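PDB 3GO4: methyltransferase from Streptomyces avermitilis, which probably transfers methyl groups from S-adenosyl-L-methionine to an acceptor not yet identified, and binds the spent cofactor S-adenosyl-L-homocysteine. Local coordinates for residues A134-D139 and A149-D154. Sequence-based numbering, arbitrary orientation.
Sequences AYVEAD and APELRD. With SAH (S-adenosyl-L-homocysteine), chain B; EDO (1,2-ethanediol), chain D.
At strand 132-137, one of the two outermost strands of the Rossmann-like sheet, Val136 and Ala134 turn their side chains toward Ala149 and Glu151 of the short helix 150-153, which lies on the stretch of chain leading from this strand to the next one, 163-167. Val136 carries the contact through a single branch: CG2, anti to its own carbonyl carbon and beside the backbone N, comes within 3.6 Å of Glu151 CB and 4.0 Å of Ala149 CB, so the N-cap residue and the first turn share one methyl. The Glu151 side chain bends at chi2 (87°) after its CB, which lays it across Val136 and leaves its carboxylate oxygen OE1 3.8 Å from the same CG2. Two residues back along the strand, on the same face, the methyl of Ala134 rests 3.7 Å from Glu151 O, a carbonyl already hydrogen-bonded to Thr155 OG1. No hydrogen bond links the segments; the join is made by van der Waals contact, with the aliphatic part of a solvent-exposed glutamate flanking buried strand residues. Strand alternation sends Tyr135 away from the helix, against Val117 and Leu118 of helix 115-119, while backbone hydrogen bonds from Ala134 and Val136 to Tyr110 tie the strand to its neighbour 107-112. Just beyond the strand's C-terminal end, Asp139 OD1 accepts a hydrogen bond from N6 of S-adenosyl-L-homocysteine (2.9 Å, 153° at the hydrogen). The same oxygen also takes the backbone N-H of Leu141, which helps fix the carboxylate beside the adenine. An edge strand packed against its following connection, with an acidic residue just after the strand accepting a hydrogen bond from the adenine amino group, is characteristic of the cofactor-binding half of Rossmann-fold methyltransferases.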
# COMPACT_ATOMS: atom_id res chain seq x y z
N ALA A 134 5.52 14.11 -6.32
CA ALA A 134 4.38 14.97 -6.04
C ALA A 134 3.47 14.32 -5.03
O ALA A 134 3.45 13.10 -4.92
CB ALA A 134 3.60 15.20 -7.31
N TYR A 135 2.68 15.12 -4.31
CA TYR A 135 1.78 14.56 -3.33
C TYR A 135 0.43 15.18 -3.58
O TYR A 135 0.33 16.37 -3.79
CB TYR A 135 2.22 14.76 -1.84
CG TYR A 135 1.12 14.32 -0.87
CD1 TYR A 135 0.92 12.98 -0.57
CD2 TYR A 135 0.24 15.24 -0.31
CE1 TYR A 135 -0.08 12.55 0.25
CE2 TYR A 135 -0.78 14.79 0.55
CZ TYR A 135 -0.95 13.45 0.79
OH TYR A 135 -1.93 12.96 1.61
N VAL A 136 -0.59 14.34 -3.57
CA VAL A 136 -1.96 14.78 -3.75
C VAL A 136 -2.77 14.24 -2.60
O VAL A 136 -2.70 13.04 -2.33
CB VAL A 136 -2.55 14.22 -5.11
CG1 VAL A 136 -4.05 14.50 -5.22
CG2 VAL A 136 -1.80 14.78 -6.30
N GLU A 137 -3.58 15.09 -1.96
CA GLU A 137 -4.47 14.63 -0.92
C GLU A 137 -5.81 14.39 -1.61
O GLU A 137 -6.41 15.33 -2.13
CB GLU A 137 -4.63 15.66 0.18
CG GLU A 137 -5.34 15.14 1.37
CD GLU A 137 -5.49 16.20 2.43
OE1 GLU A 137 -6.38 17.07 2.28
OE2 GLU A 137 -4.74 16.15 3.41
N ALA A 138 -6.26 13.14 -1.63
CA ALA A 138 -7.43 12.74 -2.38
C ALA A 138 -7.91 11.37 -1.94
O ALA A 138 -7.16 10.58 -1.36
CB ALA A 138 -7.11 12.73 -3.87
N ASP A 139 -9.17 11.09 -2.26
CA ASP A 139 -9.85 9.84 -1.90
C ASP A 139 -9.86 8.88 -3.09
O ASP A 139 -10.31 9.24 -4.19
CB ASP A 139 -11.28 10.21 -1.45
CG ASP A 139 -12.07 9.04 -0.88
OD1 ASP A 139 -11.72 7.87 -1.13
OD2 ASP A 139 -13.10 9.30 -0.20
N ALA A 149 -5.65 15.33 -11.39
CA ALA A 149 -4.88 16.22 -10.53
C ALA A 149 -3.73 16.84 -11.30
O ALA A 149 -2.92 16.12 -11.93
CB ALA A 149 -4.34 15.48 -9.31
N PRO A 150 -3.60 18.18 -11.23
CA PRO A 150 -2.52 18.87 -11.89
C PRO A 150 -1.18 18.31 -11.46
O PRO A 150 -0.30 18.15 -12.29
CB PRO A 150 -2.66 20.31 -11.40
CG PRO A 150 -4.04 20.44 -10.95
CD PRO A 150 -4.42 19.12 -10.43
N GLU A 151 -1.05 18.01 -10.16
CA GLU A 151 0.19 17.48 -9.59
C GLU A 151 0.58 16.16 -10.25
O GLU A 151 1.77 15.86 -10.40
CB GLU A 151 0.09 17.27 -8.07
CG GLU A 151 -0.15 18.54 -7.21
CD GLU A 151 -1.62 18.92 -7.03
OE1 GLU A 151 -2.51 18.24 -7.58
OE2 GLU A 151 -1.89 19.91 -6.31
N LEU A 152 -0.43 15.37 -10.60
CA LEU A 152 -0.19 14.10 -11.28
C LEU A 152 0.18 14.31 -12.76
O LEU A 152 1.16 13.73 -13.25
CB LEU A 152 -1.41 13.19 -11.16
CG LEU A 152 -1.30 11.79 -11.78
CD1 LEU A 152 -2.21 10.78 -11.07
CD2 LEU A 152 -1.58 11.84 -13.28
N ARG A 153 -0.59 15.14 -13.46
CA ARG A 153 -0.34 15.43 -14.89
C ARG A 153 0.98 16.16 -15.15
O ARG A 153 1.55 16.02 -16.23
CB ARG A 153 -1.51 16.21 -15.48
CG ARG A 153 -2.80 15.44 -15.52
CD ARG A 153 -2.70 14.18 -16.42
NE ARG A 153 -4.01 13.55 -16.55
CZ ARG A 153 -4.32 12.55 -17.38
NH1 ARG A 153 -3.43 12.04 -18.22
NH2 ARG A 153 -5.56 12.08 -17.38
N ASP A 154 1.48 16.93 -14.18
CA ASP A 154 2.77 17.59 -14.34
C ASP A 154 3.88 16.65 -13.95
O ASP A 154 5.04 16.96 -14.17
CB ASP A 154 2.87 18.87 -13.51
CG ASP A 154 1.98 19.98 -14.02
OD1 ASP A 154 1.52 19.91 -15.17
OD2 ASP A 154 1.74 20.93 -13.26
N SAH B . 0.79 1.96 1.29
CA SAH B . 1.52 2.16 2.61
CB SAH B . 0.62 2.67 3.75
CG SAH B . -0.48 1.68 4.15
SD SAH B . -1.57 2.31 5.41
C SAH B . 2.19 0.87 3.02
O SAH B . 3.25 0.82 3.65
OXT SAH B . 1.71 -0.21 2.67
C5' SAH B . -3.12 2.65 4.63
C4' SAH B . -3.16 4.07 4.11
O4' SAH B . -4.26 4.20 3.20
C3' SAH B . -3.37 5.10 5.21
O3' SAH B . -2.37 6.09 5.10
C2' SAH B . -4.75 5.65 4.95
O2' SAH B . -4.94 6.99 5.36
C1' SAH B . -4.85 5.48 3.44
N9 SAH B . -6.22 5.45 2.93
C8 SAH B . -7.26 4.76 3.46
N7 SAH B . -8.38 4.96 2.74
C5 SAH B . -8.06 5.79 1.73
C6 SAH B . -8.79 6.38 0.60
N6 SAH B . -10.10 6.08 0.46
N1 SAH B . -8.11 7.20 -0.23
C2 SAH B . -6.78 7.45 -0.07
N3 SAH B . -6.06 6.94 0.95
C4 SAH B . -6.63 6.11 1.85
C1 EDO D . 6.08 15.44 -18.25
O1 EDO D . 6.36 14.62 -19.39
C2 EDO D . 5.07 14.72 -17.37
O2 EDO D . 3.79 14.73 -18.01